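PDB 5A04: aldose-aldose oxidoreductase from Caulobacter crescentus, which probably oxidises one aldose while reducing another, passing hydride through the NADP(H) that it holds beside its sugar-binding pocket. Local coordinates for residues I21-F26 and S32-L37; R92-G97 and I117-K122; I140-L145 and R195-E200; V203-V208 and I324-R329. All blocks are in the same frame, centred on the assembly; numbering follows the deposited sequence.

Contact 1. Residues I21-F26 and S32-L37; sequences IIMPRF and SRLAAL
Phe26 is laid like a flat slab against the start of strand 32-38, one face of its ring over the backbone N and CB of Leu34. That N stands above the plane, offset toward the rim, 3.7 Å from Phe26 CD1, and Leu34 CB is the bump under the slab, making a CH-pi contact 4.2 Å from the ring centroid and only 15° off the normal. Ser32 CB sits at the rim, near the ring plane, 4.1 Å from Phe26 CE1. A flat side chain suits this place because it can lie over a peptide without forcing the strand aside. The two segments belong to the beta-alpha-beta unit of strand 7-12, helix 16-22 and strand 32-38, the opening unit of the NAD-binding Rossmann fold, and Tyr9 of the first strand meets the Phe26 ring edge-to-face. Toward Leu37, the Met23 chain bends at chi3 (64°) and sets its CE methyl as a knob between Leu34 CD2, at 4.2 Å, and Leu37 CD2, at 3.8 Å. Were Phe26 cut back to an alanine, Leu34 CB would probably lose its aromatic cover and Tyr9 its edge-to-face partner. Ser32 turns its OG to Asp298 and Ser301.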
loop_
_atom_site.group_PDB
_atom_site.type_symbol
_atom_site.label_atom_id
_atom_site.label_comp_id
_atom_site.label_asym_id
_atom_site.label_seq_id
_atom_site.Cartn_x
_atom_site.Cartn_y
_atom_site.Cartn_z
ATOM N N ILE A 21 25.158 1.428 -16.113
ATOM C CA ILE A 21 25.105 1.195 -14.678
ATOM C C ILE A 21 26.182 0.219 -14.190
ATOM O O ILE A 21 26.968 0.546 -13.303
ATOM C CB ILE A 21 23.717 0.688 -14.256
ATOM C CG1 ILE A 21 22.622 1.586 -14.840
ATOM C CG2 ILE A 21 23.626 0.628 -12.742
ATOM C CD1 ILE A 21 22.705 3.056 -14.357
ATOM N N ILE A 22 26.231 -0.985 -14.753
ATOM C CA ILE A 22 27.153 -1.995 -14.233
ATOM C C ILE A 22 28.630 -1.750 -14.605
ATOM O O ILE A 22 29.508 -1.737 -13.734
ATOM C CB ILE A 22 26.747 -3.409 -14.712
ATOM C CG1 ILE A 22 25.386 -3.813 -14.113
ATOM C CG2 ILE A 22 27.817 -4.441 -14.328
ATOM C CD1 ILE A 22 25.321 -3.794 -12.577
ATOM N N MET A 23 28.926 -1.571 -15.885
ATOM C CA MET A 23 30.331 -1.578 -16.290
ATOM C C MET A 23 31.182 -0.469 -15.625
ATOM O O MET A 23 32.331 -0.732 -15.264
ATOM C CB MET A 23 30.436 -1.523 -17.819
ATOM C CG MET A 23 30.219 -2.929 -18.440
ATOM S SD MET A 23 29.819 -2.890 -20.190
ATOM C CE MET A 23 31.315 -2.209 -20.891
ATOM N N PRO A 24 30.628 0.742 -15.427
ATOM C CA PRO A 24 31.456 1.731 -14.715
ATOM C C PRO A 24 31.766 1.350 -13.272
ATOM O O PRO A 24 32.728 1.863 -12.706
ATOM C CB PRO A 24 30.592 2.994 -14.748
ATOM C CG PRO A 24 29.764 2.842 -15.970
ATOM C CD PRO A 24 29.420 1.367 -15.998
ATOM N N ARG A 25 30.960 0.471 -12.675
ATOM C CA ARG A 25 31.119 0.171 -11.258
ATOM C C ARG A 25 32.145 -0.918 -10.947
ATOM O O ARG A 25 32.355 -1.259 -9.780
ATOM C CB ARG A 25 29.756 -0.187 -10.654
ATOM C CG ARG A 25 28.742 0.968 -10.777
ATOM C CD ARG A 25 28.888 2.036 -9.688
ATOM N NE ARG A 25 30.120 2.835 -9.778
ATOM C CZ ARG A 25 30.268 3.920 -10.536
ATOM N NH1 ARG A 25 29.270 4.360 -11.315
ATOM N NH2 ARG A 25 31.424 4.576 -10.509
ATOM N N PHE A 26 32.825 -1.448 -11.963
ATOM C CA PHE A 26 34.001 -2.255 -11.653
ATOM C C PHE A 26 35.082 -1.395 -10.981
ATOM O O PHE A 26 35.975 -1.916 -10.310
ATOM C CB PHE A 26 34.540 -2.932 -12.913
ATOM C CG PHE A 26 33.731 -4.126 -13.328
ATOM C CD1 PHE A 26 33.946 -5.361 -12.732
ATOM C CD2 PHE A 26 32.737 -4.005 -14.292
ATOM C CE1 PHE A 26 33.169 -6.481 -13.101
ATOM C CE2 PHE A 26 31.963 -5.111 -14.663
ATOM C CZ PHE A 26 32.186 -6.345 -14.051
ATOM N N SER A 32 36.773 -8.224 -8.345
ATOM C CA SER A 32 36.195 -8.405 -9.671
ATOM C C SER A 32 36.842 -7.474 -10.670
ATOM O O SER A 32 37.182 -6.346 -10.332
ATOM C CB SER A 32 34.684 -8.141 -9.642
ATOM O OG SER A 32 34.107 -8.802 -8.532
ATOM N N ARG A 33 36.995 -7.937 -11.903
ATOM C CA ARG A 33 37.469 -7.073 -12.977
ATOM C C ARG A 33 36.722 -7.378 -14.262
ATOM O O ARG A 33 36.252 -8.497 -14.478
ATOM C CB ARG A 33 38.982 -7.234 -13.190
ATOM C CG ARG A 33 39.402 -8.632 -13.663
ATOM C CD ARG A 33 40.912 -8.709 -13.906
ATOM N NE ARG A 33 41.341 -7.731 -14.900
ATOM C CZ ARG A 33 41.363 -7.949 -16.212
ATOM N NH1 ARG A 33 40.981 -9.122 -16.704
ATOM N NH2 ARG A 33 41.769 -6.990 -17.039
ATOM N N LEU A 34 36.605 -6.369 -15.109
ATOM C CA LEU A 34 36.000 -6.542 -16.413
ATOM C C LEU A 34 37.014 -7.208 -17.352
ATOM O O LEU A 34 38.093 -6.665 -17.585
ATOM C CB LEU A 34 35.545 -5.182 -16.947
ATOM C CG LEU A 34 34.909 -5.210 -18.331
ATOM C CD1 LEU A 34 33.684 -6.116 -18.301
ATOM C CD2 LEU A 34 34.549 -3.795 -18.765
ATOM N N ALA A 35 36.672 -8.379 -17.883
ATOM C CA ALA A 35 37.630 -9.171 -18.657
ATOM C C ALA A 35 37.216 -9.374 -20.112
ATOM O O ALA A 35 38.067 -9.570 -20.984
ATOM C CB ALA A 35 37.851 -10.525 -17.985
ATOM N N ALA A 36 35.916 -9.339 -20.383
ATOM C CA ALA A 36 35.442 -9.634 -21.736
ATOM C C ALA A 36 34.077 -9.014 -22.008
ATOM O O ALA A 36 33.340 -8.664 -21.081
ATOM C CB ALA A 36 35.395 -11.150 -21.963
ATOM N N LEU A 37 33.755 -8.881 -23.295
ATOM C CA LEU A 37 32.485 -8.335 -23.742
ATOM C C LEU A 37 31.815 -9.302 -24.713
ATOM O O LEU A 37 32.479 -9.887 -25.579
ATOM C CB LEU A 37 32.682 -6.980 -24.426
ATOM C CG LEU A 37 33.327 -5.909 -23.544
ATOM C CD1 LEU A 37 33.722 -4.728 -24.417
ATOM C CD2 LEU A 37 32.376 -5.479 -22.449
HETATM O O HOH W 1 38.474 -4.153 -11.054
#

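Contact 2. Residues R92-G97 and I117-K122; sequences RAARAG and IAACKK
Ala94 CB projects from helix 86-95 onto the turn formed by Ala119 and Cys120 of helix 110-123. It meets the carbonyl oxygen Ala119 O at 3.8 Å and the sulfur Cys120 SG at 4.0 Å, with the methyl Ala119 CB slightly farther off at 4.4 Å from Ala94 CB. One methyl group thus rests against a carbonyl, a thiol and another methyl, and the small residues allow the backbones to come close: Ala94 CA and Cys120 CA are 5.4 Å apart. Cys120 has its SG anti to the carbonyl carbon (chi1 -70°), which sets the sulfur beside Ala94 CB; its side chain also reaches Thr90 on the same neighbouring helix and Leu127 of strand 127-129. Ala119 in turn touches Glu91. Both helices belong to the Rossmann domain, where they precede strands 99-102 and 127-129 of the parallel sheet. Helix 86-95 stops just past the contact in a Schellman motif: Gly97, the C-prime residue with positive phi (77°), hydrogen-bonds through its N to Ala94 O, and Lys98 N to Ala93 O. Van der Waals packing and the hydrophobic effect hold the contact; small side chains let the helices come this close, and nothing polar fixes their alignment across these two segments.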
loop_
_atom_site.group_PDB
_atom_site.type_symbol
_atom_site.label_atom_id
_atom_site.label_comp_id
_atom_site.label_asym_id
_atom_site.label_seq_id
_atom_site.Cartn_x
_atom_site.Cartn_y
_atom_site.Cartn_z
ATOM N N ARG A 92 24.364 -21.718 -21.854
ATOM C CA ARG A 92 25.570 -21.689 -22.676
ATOM C C ARG A 92 26.794 -21.268 -21.862
ATOM O O ARG A 92 27.874 -21.837 -22.017
ATOM C CB ARG A 92 25.364 -20.761 -23.874
ATOM C CG ARG A 92 24.421 -21.348 -24.930
ATOM C CD ARG A 92 24.075 -20.322 -25.980
ATOM N NE ARG A 92 25.212 -20.009 -26.844
ATOM C CZ ARG A 92 25.219 -19.019 -27.736
ATOM N NH1 ARG A 92 24.164 -18.220 -27.854
ATOM N NH2 ARG A 92 26.292 -18.814 -28.501
ATOM N N ALA A 93 26.621 -20.287 -20.985
ATOM C CA ALA A 93 27.711 -19.882 -20.094
ATOM C C ALA A 93 28.151 -21.044 -19.201
ATOM O O ALA A 93 29.345 -21.306 -19.043
ATOM C CB ALA A 93 27.280 -18.677 -19.241
ATOM N N ALA A 94 27.180 -21.744 -18.619
ATOM C CA ALA A 94 27.493 -22.890 -17.769
ATOM C C ALA A 94 28.213 -24.004 -18.550
ATOM O O ALA A 94 29.173 -24.595 -18.048
ATOM C CB ALA A 94 26.216 -23.433 -17.110
ATOM N N ARG A 95 27.755 -24.298 -19.765
ATOM C CA ARG A 95 28.431 -25.306 -20.596
ATOM C C ARG A 95 29.833 -24.855 -21.022
ATOM O O ARG A 95 30.695 -25.688 -21.334
ATOM C CB ARG A 95 27.581 -25.639 -21.822
ATOM C CG ARG A 95 26.268 -26.326 -21.422
ATOM C CD ARG A 95 25.548 -27.001 -22.594
ATOM N NE ARG A 95 25.200 -26.078 -23.676
ATOM C CZ ARG A 95 23.993 -25.556 -23.872
ATOM N NH1 ARG A 95 22.995 -25.846 -23.048
ATOM N NH2 ARG A 95 23.782 -24.749 -24.910
ATOM N N ALA A 96 30.059 -23.543 -21.041
ATOM C CA ALA A 96 31.399 -22.994 -21.282
ATOM C C ALA A 96 32.262 -22.969 -20.013
ATOM O O ALA A 96 33.363 -22.407 -20.015
ATOM C CB ALA A 96 31.298 -21.596 -21.875
ATOM N N GLY A 97 31.752 -23.559 -18.936
ATOM C CA GLY A 97 32.493 -23.695 -17.694
ATOM C C GLY A 97 32.581 -22.423 -16.868
ATOM O O GLY A 97 33.497 -22.268 -16.044
ATOM N N ILE A 117 19.074 -23.663 -13.088
ATOM C CA ILE A 117 19.691 -24.164 -11.876
ATOM C C ILE A 117 20.352 -25.516 -12.148
ATOM O O ILE A 117 21.484 -25.757 -11.719
ATOM C CB ILE A 117 18.653 -24.272 -10.741
ATOM C CG1 ILE A 117 18.230 -22.859 -10.298
ATOM C CG2 ILE A 117 19.214 -25.083 -9.567
ATOM C CD1 ILE A 117 16.970 -22.819 -9.420
ATOM N N ALA A 118 19.654 -26.374 -12.886
ATOM C CA ALA A 118 20.180 -27.695 -13.228
ATOM C C ALA A 118 21.440 -27.598 -14.087
ATOM O O ALA A 118 22.366 -28.397 -13.926
ATOM C CB ALA A 118 19.104 -28.535 -13.954
ATOM N N ALA A 119 21.472 -26.631 -15.004
ATOM C CA ALA A 119 22.610 -26.494 -15.909
ATOM C C ALA A 119 23.846 -26.059 -15.124
ATOM O O ALA A 119 24.954 -26.581 -15.333
ATOM C CB ALA A 119 22.300 -25.500 -17.033
ATOM N N CYS A 120 23.661 -25.111 -14.212
ATOM C CA CYS A 120 24.795 -24.614 -13.441
ATOM C C CYS A 120 25.297 -25.676 -12.471
ATOM O O CYS A 120 26.511 -25.826 -12.272
ATOM C CB CYS A 120 24.412 -23.323 -12.716
ATOM S SG CYS A 120 24.195 -21.984 -13.919
ATOM N N LYS A 121 24.363 -26.437 -11.902
ATOM C CA LYS A 121 24.709 -27.543 -11.013
ATOM C C LYS A 121 25.501 -28.615 -11.755
ATOM O O LYS A 121 26.514 -29.109 -11.251
ATOM C CB LYS A 121 23.453 -28.158 -10.393
ATOM C CG LYS A 121 23.736 -29.322 -9.436
ATOM C CD LYS A 121 22.451 -29.819 -8.781
ATOM C CE LYS A 121 22.721 -30.953 -7.797
ATOM N NZ LYS A 121 23.161 -32.178 -8.517
ATOM N N LYS A 122 25.044 -28.972 -12.948
ATOM C CA LYS A 122 25.741 -29.966 -13.753
ATOM C C LYS A 122 27.178 -29.523 -14.071
ATOM O O LYS A 122 28.107 -30.333 -14.076
ATOM C CB LYS A 122 24.967 -30.229 -15.043
ATOM C CG LYS A 122 25.632 -31.254 -15.954
ATOM C CD LYS A 122 24.779 -31.509 -17.178
ATOM C CE LYS A 122 25.424 -32.530 -18.114
ATOM N NZ LYS A 122 24.600 -32.708 -19.351
#

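Contact 3. Residues I140-L145 and R195-E200; sequences IEAIKL and RYLTGE
Ile143 reaches from helix 137-147 to Tyr196 near the end of helix 182-198. From its CB the longer branch leaves anti to the carbonyl carbon (chi1 -66°), carrying CG1 toward helix 182-198. There CG1 meets Tyr196 CD1 at 3.8 Å and the backbone Tyr196 O at 4.0 Å, and it also lies 4.3 Å from Leu197 CD2. The next torsion extends the branch (chi2 167°), so that the terminal CD1 comes to 3.6 Å from Tyr196 CD1 and 4.1 Å from Tyr196 CE1. The methyl approaches the ring obliquely, the two side chains crossing at about a right angle. Both helices lie in the C-terminal alpha/beta domain and pack on its mixed sheet: Tyr250 of strand 247-254 touches Ala142, Tyr196 and Leu197, while Val157 of strand 156-162 touches Leu197. One residue earlier, the small Ala142 offers its CB to Leu197 CD2 at 4.1 Å, a methyl-to-methyl contact suited to the sheet side of the helix pair. Shortened to an alanine, Ile143 is likely to leave Tyr196 CD1 without the CG1 and CD1 atoms that now press on it. The ring has a second anchor at its polar end, where Tyr196 OH hydrogen-bonds to Asn139. Arg147, farther along the first helix, adds polar links by donating to the carbonyls of Tyr196 and Leu197.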
loop_
_atom_site.group_PDB
_atom_site.type_symbol
_atom_site.label_atom_id
_atom_site.label_comp_id
_atom_site.label_asym_id
_atom_site.label_seq_id
_atom_site.Cartn_x
_atom_site.Cartn_y
_atom_site.Cartn_z
ATOM N N ILE A 140 19.701 -3.063 3.806
ATOM C CA ILE A 140 20.369 -3.876 4.810
ATOM C C ILE A 140 19.966 -3.432 6.222
ATOM O O ILE A 140 19.666 -4.265 7.077
ATOM C CB ILE A 140 21.891 -3.811 4.626
ATOM C CG1 ILE A 140 22.274 -4.556 3.340
ATOM C CG2 ILE A 140 22.609 -4.425 5.813
ATOM C CD1 ILE A 140 23.717 -4.380 2.943
ATOM N N GLU A 141 19.909 -2.120 6.439
ATOM C CA GLU A 141 19.485 -1.565 7.728
ATOM C C GLU A 141 18.043 -1.964 8.094
ATOM O O GLU A 141 17.775 -2.338 9.236
ATOM C CB GLU A 141 19.620 -0.042 7.713
ATOM C CG GLU A 141 19.389 0.617 9.077
ATOM C CD GLU A 141 20.637 0.659 9.960
ATOM O OE1 GLU A 141 21.748 0.346 9.485
ATOM O OE2 GLU A 141 20.499 1.012 11.151
ATOM N N ALA A 142 17.131 -1.895 7.126
ATOM C CA ALA A 142 15.735 -2.297 7.355
ATOM C C ALA A 142 15.634 -3.773 7.732
ATOM O O ALA A 142 14.957 -4.143 8.694
ATOM C CB ALA A 142 14.881 -2.021 6.110
ATOM N N ILE A 143 16.292 -4.620 6.952
ATOM C CA ILE A 143 16.297 -6.046 7.238
ATOM C C ILE A 143 16.814 -6.301 8.654
ATOM O O ILE A 143 16.205 -7.063 9.409
ATOM C CB ILE A 143 17.157 -6.833 6.219
ATOM C CG1 ILE A 143 16.525 -6.778 4.821
ATOM C CG2 ILE A 143 17.316 -8.284 6.655
ATOM C CD1 ILE A 143 17.466 -7.264 3.705
ATOM N N LYS A 144 17.911 -5.640 9.026
ATOM C CA LYS A 144 18.494 -5.841 10.358
ATOM C C LYS A 144 17.556 -5.392 11.479
ATOM O O LYS A 144 17.444 -6.068 12.505
ATOM C CB LYS A 144 19.830 -5.104 10.493
ATOM C CG LYS A 144 20.583 -5.476 11.777
ATOM C CD LYS A 144 21.288 -6.830 11.638
ATOM C CE LYS A 144 21.645 -7.459 12.987
ATOM N NZ LYS A 144 22.325 -6.513 13.918
ATOM N N LEU A 145 16.891 -4.256 11.285
ATOM C CA LEU A 145 15.912 -3.777 12.261
ATOM C C LEU A 145 14.833 -4.824 12.503
ATOM O O LEU A 145 14.470 -5.100 13.646
ATOM C CB LEU A 145 15.280 -2.464 11.793
ATOM C CG LEU A 145 16.125 -1.208 12.041
ATOM C CD1 LEU A 145 15.552 -0.010 11.310
ATOM C CD2 LEU A 145 16.206 -0.926 13.547
ATOM N N ARG A 195 9.464 -10.617 0.653
ATOM C CA ARG A 195 10.141 -11.840 1.065
ATOM C C ARG A 195 11.360 -11.568 1.950
ATOM O O ARG A 195 11.512 -12.226 2.980
ATOM C CB ARG A 195 10.550 -12.665 -0.166
ATOM C CG ARG A 195 9.335 -13.329 -0.881
ATOM C CD ARG A 195 9.729 -14.071 -2.183
ATOM N NE ARG A 195 10.754 -15.053 -1.860
ATOM C CZ ARG A 195 12.031 -14.952 -2.207
ATOM N NH1 ARG A 195 12.439 -13.960 -2.990
ATOM N NH2 ARG A 195 12.902 -15.867 -1.781
ATOM N N TYR A 196 12.228 -10.617 1.584
ATOM C CA TYR A 196 13.422 -10.451 2.418
ATOM C C TYR A 196 13.160 -9.634 3.678
ATOM O O TYR A 196 13.896 -9.767 4.655
ATOM C CB TYR A 196 14.638 -9.880 1.636
ATOM C CG TYR A 196 14.580 -8.515 0.959
ATOM C CD1 TYR A 196 14.504 -7.331 1.693
ATOM C CD2 TYR A 196 14.737 -8.417 -0.423
ATOM C CE1 TYR A 196 14.511 -6.080 1.048
ATOM C CE2 TYR A 196 14.736 -7.185 -1.072
ATOM C CZ TYR A 196 14.633 -6.024 -0.333
ATOM O OH TYR A 196 14.648 -4.817 -1.001
ATOM N N LEU A 197 12.097 -8.845 3.701
ATOM C CA LEU A 197 11.757 -8.124 4.933
ATOM C C LEU A 197 11.114 -9.077 5.949
ATOM O O LEU A 197 11.426 -9.027 7.144
ATOM C CB LEU A 197 10.836 -6.937 4.632
ATOM C CG LEU A 197 11.503 -5.825 3.819
ATOM C CD1 LEU A 197 10.458 -4.851 3.321
ATOM C CD2 LEU A 197 12.585 -5.076 4.641
ATOM N N THR A 198 10.226 -9.958 5.490
ATOM C CA THR A 198 9.621 -10.926 6.409
ATOM C C THR A 198 10.590 -12.057 6.707
ATOM O O THR A 198 10.532 -12.672 7.778
ATOM C CB THR A 198 8.320 -11.553 5.845
ATOM O OG1 THR A 198 8.617 -12.200 4.605
ATOM C CG2 THR A 198 7.255 -10.496 5.622
ATOM N N GLY A 199 11.463 -12.344 5.742
ATOM C CA GLY A 199 12.299 -13.533 5.794
ATOM C C GLY A 199 11.471 -14.795 5.626
ATOM O O GLY A 199 11.889 -15.885 6.021
ATOM N N GLU A 200 10.295 -14.646 5.027
ATOM C CA GLU A 200 9.372 -15.767 4.847
ATOM C C GLU A 200 8.971 -15.976 3.397
ATOM O O GLU A 200 9.241 -15.134 2.547
ATOM C CB GLU A 200 8.117 -15.542 5.674
ATOM C CG GLU A 200 8.346 -15.429 7.175
ATOM C CD GLU A 200 7.030 -15.295 7.911
ATOM O OE1 GLU A 200 6.314 -16.316 8.038
ATOM O OE2 GLU A 200 6.704 -14.170 8.338
#

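Contact 4. Residues V203-V208 and I324-R329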
loop_
_atom_site.group_PDB
_atom_site.type_symbol
_atom_site.label_atom_id
_atom_site.label_comp_id
_atom_site.label_asym_id
_atom_site.label_seq_id
_atom_site.Cartn_x
_atom_site.Cartn_y
_atom_site.Cartn_z
ATOM N N VAL A 203 2.157 -18.054 1.661
ATOM C CA VAL A 203 1.338 -19.262 1.562
ATOM C C VAL A 203 0.013 -18.981 0.871
ATOM O O VAL A 203 -0.746 -19.906 0.578
ATOM C CB VAL A 203 1.065 -19.886 2.942
ATOM C CG1 VAL A 203 2.345 -20.510 3.494
ATOM C CG2 VAL A 203 0.480 -18.857 3.898
ATOM N N ALA A 204 -0.278 -17.711 0.606
ATOM C CA ALA A 204 -1.506 -17.377 -0.105
ATOM C C ALA A 204 -1.332 -16.061 -0.831
ATOM O O ALA A 204 -0.614 -15.176 -0.354
ATOM C CB ALA A 204 -2.696 -17.312 0.856
ATOM N N VAL A 205 -1.985 -15.949 -1.982
ATOM C CA VAL A 205 -1.807 -14.822 -2.884
ATOM C C VAL A 205 -3.146 -14.377 -3.466
ATOM O O VAL A 205 -3.903 -15.213 -3.968
ATOM C CB VAL A 205 -0.875 -15.202 -4.057
ATOM C CG1 VAL A 205 -0.739 -14.037 -5.030
ATOM C CG2 VAL A 205 0.485 -15.659 -3.536
ATOM N N ASN A 206 -3.430 -13.077 -3.389
ATOM C CA ASN A 206 -4.512 -12.429 -4.151
ATOM C C ASN A 206 -3.908 -11.485 -5.163
ATOM O O ASN A 206 -2.815 -10.967 -4.938
ATOM C CB ASN A 206 -5.446 -11.589 -3.258
ATOM C CG ASN A 206 -6.494 -12.399 -2.546
ATOM O OD1 ASN A 206 -6.875 -13.487 -2.985
ATOM N ND2 ASN A 206 -6.996 -11.850 -1.439
ATOM N N ALA A 207 -4.637 -11.194 -6.233
ATOM C CA ALA A 207 -4.187 -10.171 -7.170
ATOM C C ALA A 207 -5.338 -9.582 -7.968
ATOM O O ALA A 207 -6.341 -10.248 -8.225
ATOM C CB ALA A 207 -3.127 -10.741 -8.122
ATOM N N VAL A 208 -5.163 -8.323 -8.359
ATOM C CA VAL A 208 -6.070 -7.631 -9.268
ATOM C C VAL A 208 -5.236 -7.020 -10.394
ATOM O O VAL A 208 -4.214 -6.373 -10.129
ATOM C CB VAL A 208 -6.887 -6.525 -8.540
ATOM C CG1 VAL A 208 -7.844 -7.141 -7.537
ATOM C CG2 VAL A 208 -5.984 -5.563 -7.837
ATOM N N ILE A 324 5.295 -15.288 -8.666
ATOM C CA ILE A 324 4.831 -14.547 -9.837
ATOM C C ILE A 324 3.795 -15.357 -10.625
ATOM O O ILE A 324 2.750 -14.823 -11.018
ATOM C CB ILE A 324 6.023 -14.144 -10.742
ATOM C CG1 ILE A 324 6.755 -12.958 -10.090
ATOM C CG2 ILE A 324 5.551 -13.772 -12.137
ATOM C CD1 ILE A 324 8.131 -12.663 -10.687
ATOM N N GLU A 325 4.066 -16.646 -10.825
ATOM C CA GLU A 325 3.075 -17.510 -11.479
ATOM C C GLU A 325 1.762 -17.508 -10.699
ATOM O O GLU A 325 0.679 -17.435 -11.300
ATOM C CB GLU A 325 3.616 -18.935 -11.634
ATOM C CG GLU A 325 4.680 -19.027 -12.732
ATOM C CD GLU A 325 4.927 -20.438 -13.253
ATOM O OE1 GLU A 325 4.278 -21.397 -12.751
ATOM O OE2 GLU A 325 5.779 -20.569 -14.169
ATOM N N ALA A 326 1.847 -17.551 -9.370
ATOM C CA ALA A 326 0.632 -17.560 -8.544
ATOM C C ALA A 326 -0.113 -16.227 -8.600
ATOM O O ALA A 326 -1.347 -16.206 -8.561
ATOM C CB ALA A 326 0.961 -17.922 -7.102
ATOM N N ILE A 327 0.628 -15.119 -8.654
ATOM C CA ILE A 327 0.016 -13.791 -8.787
ATOM C C ILE A 327 -0.762 -13.699 -10.106
ATOM O O ILE A 327 -1.914 -13.263 -10.129
ATOM C CB ILE A 327 1.075 -12.659 -8.710
ATOM C CG1 ILE A 327 1.692 -12.622 -7.308
ATOM C CG2 ILE A 327 0.450 -11.291 -9.090
ATOM C CD1 ILE A 327 3.062 -11.899 -7.253
ATOM N N TYR A 328 -0.144 -14.121 -11.202
ATOM C CA TYR A 328 -0.825 -14.072 -12.482
ATOM C C TYR A 328 -2.078 -14.964 -12.447
ATOM O O TYR A 328 -3.133 -14.587 -12.964
ATOM C CB TYR A 328 0.125 -14.495 -13.600
ATOM C CG TYR A 328 1.095 -13.420 -14.060
ATOM C CD1 TYR A 328 0.668 -12.118 -14.300
ATOM C CD2 TYR A 328 2.422 -13.732 -14.313
ATOM C CE1 TYR A 328 1.561 -11.139 -14.754
ATOM C CE2 TYR A 328 3.315 -12.776 -14.755
ATOM C CZ TYR A 328 2.880 -11.484 -14.985
ATOM O OH TYR A 328 3.778 -10.550 -15.450
ATOM N N ARG A 329 -1.967 -16.119 -11.802
ATOM C CA ARG A 329 -3.100 -17.041 -11.734
ATOM C C ARG A 329 -4.218 -16.471 -10.864
ATOM O O ARG A 329 -5.397 -16.578 -11.212
ATOM C CB ARG A 329 -2.668 -18.403 -11.200
ATOM C CG ARG A 329 -3.816 -19.407 -11.083
ATOM C CD ARG A 329 -3.279 -20.808 -10.814
ATOM N NE ARG A 329 -2.259 -21.175 -11.802
ATOM C CZ ARG A 329 -2.500 -21.796 -12.960
ATOM N NH1 ARG A 329 -3.737 -22.143 -13.289
ATOM N NH2 ARG A 329 -1.499 -22.078 -13.788
#
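Ala207 CB rests on a backbone oxygen of the facing helix, Ile327 O, at 3.4 Å, a methyl set on a helix carbonyl in a contact that no hydrogen bond crosses. It occurs in the C-terminal alpha/beta domain of this oxidoreductase family, where helix 314-333 packs on the mixed sheet that contains strand 204-210. The short segments 204-208 and 324-329 cross at -51°, with their axes 7.1 Å apart at closest approach. Alternation along the strand decides which residues take part: Val205 and Ala207 point toward the helix, while Ala204, Asn206 and Val208 point away from it. On that other side Asn206 and Val208 pack against Val208 and Asn206 of the second subunit, so one strand serves both the helix layer and the subunit interface. Within its own chain the Asn206 amide bonds through ND2 to Gln228 and through OD1 to Thr336; its ND2 bond to Ala207 O of the second subunit is weak. Small size suits Ala207, since its CA lies just 5.8 Å from Ile327 CA; its methyl also touches Ala330 and Ala331 farther along the helix. Val205, with two branches, reaches both Ala326 and Ile327, CG2 lying 4.3 Å from Ala326 CB. Ile327, branched at CB, can serve both strand residues at once: CG2 lies anti to the backbone N and turns to Ala207 CB at 3.7 Å, while CG1 turns to Val205. Leu183 of helix 182-198 and Ile225 and Phe227 of strand 224-230 also touch Ile327. The other valine branch supplies the closest side-chain approach across the contact, with Val205 CG1 3.6 Å from Ile327 CG1.

From the N terminus, contact 1 closes the short connection leading from helix 16-22 to strand 32-38 at the start of the Rossmann domain. Contact 2 follows in the same domain, its centre about 22 Å away from that of contact 1, and pairs two helices across a loop that includes strand 99-102. In the C-terminal domain, contact 3 closes a loop of 49 residues between helices 137-147 and 182-198. Strand 204-210 comes next, and contact 4 spans 115 residues to join it to helix 314-333. The four loops run in series, none nesting or crossing. Contacts 1 and 4 lie on opposite sides of the chain's centre, about 36 Å apart between centres.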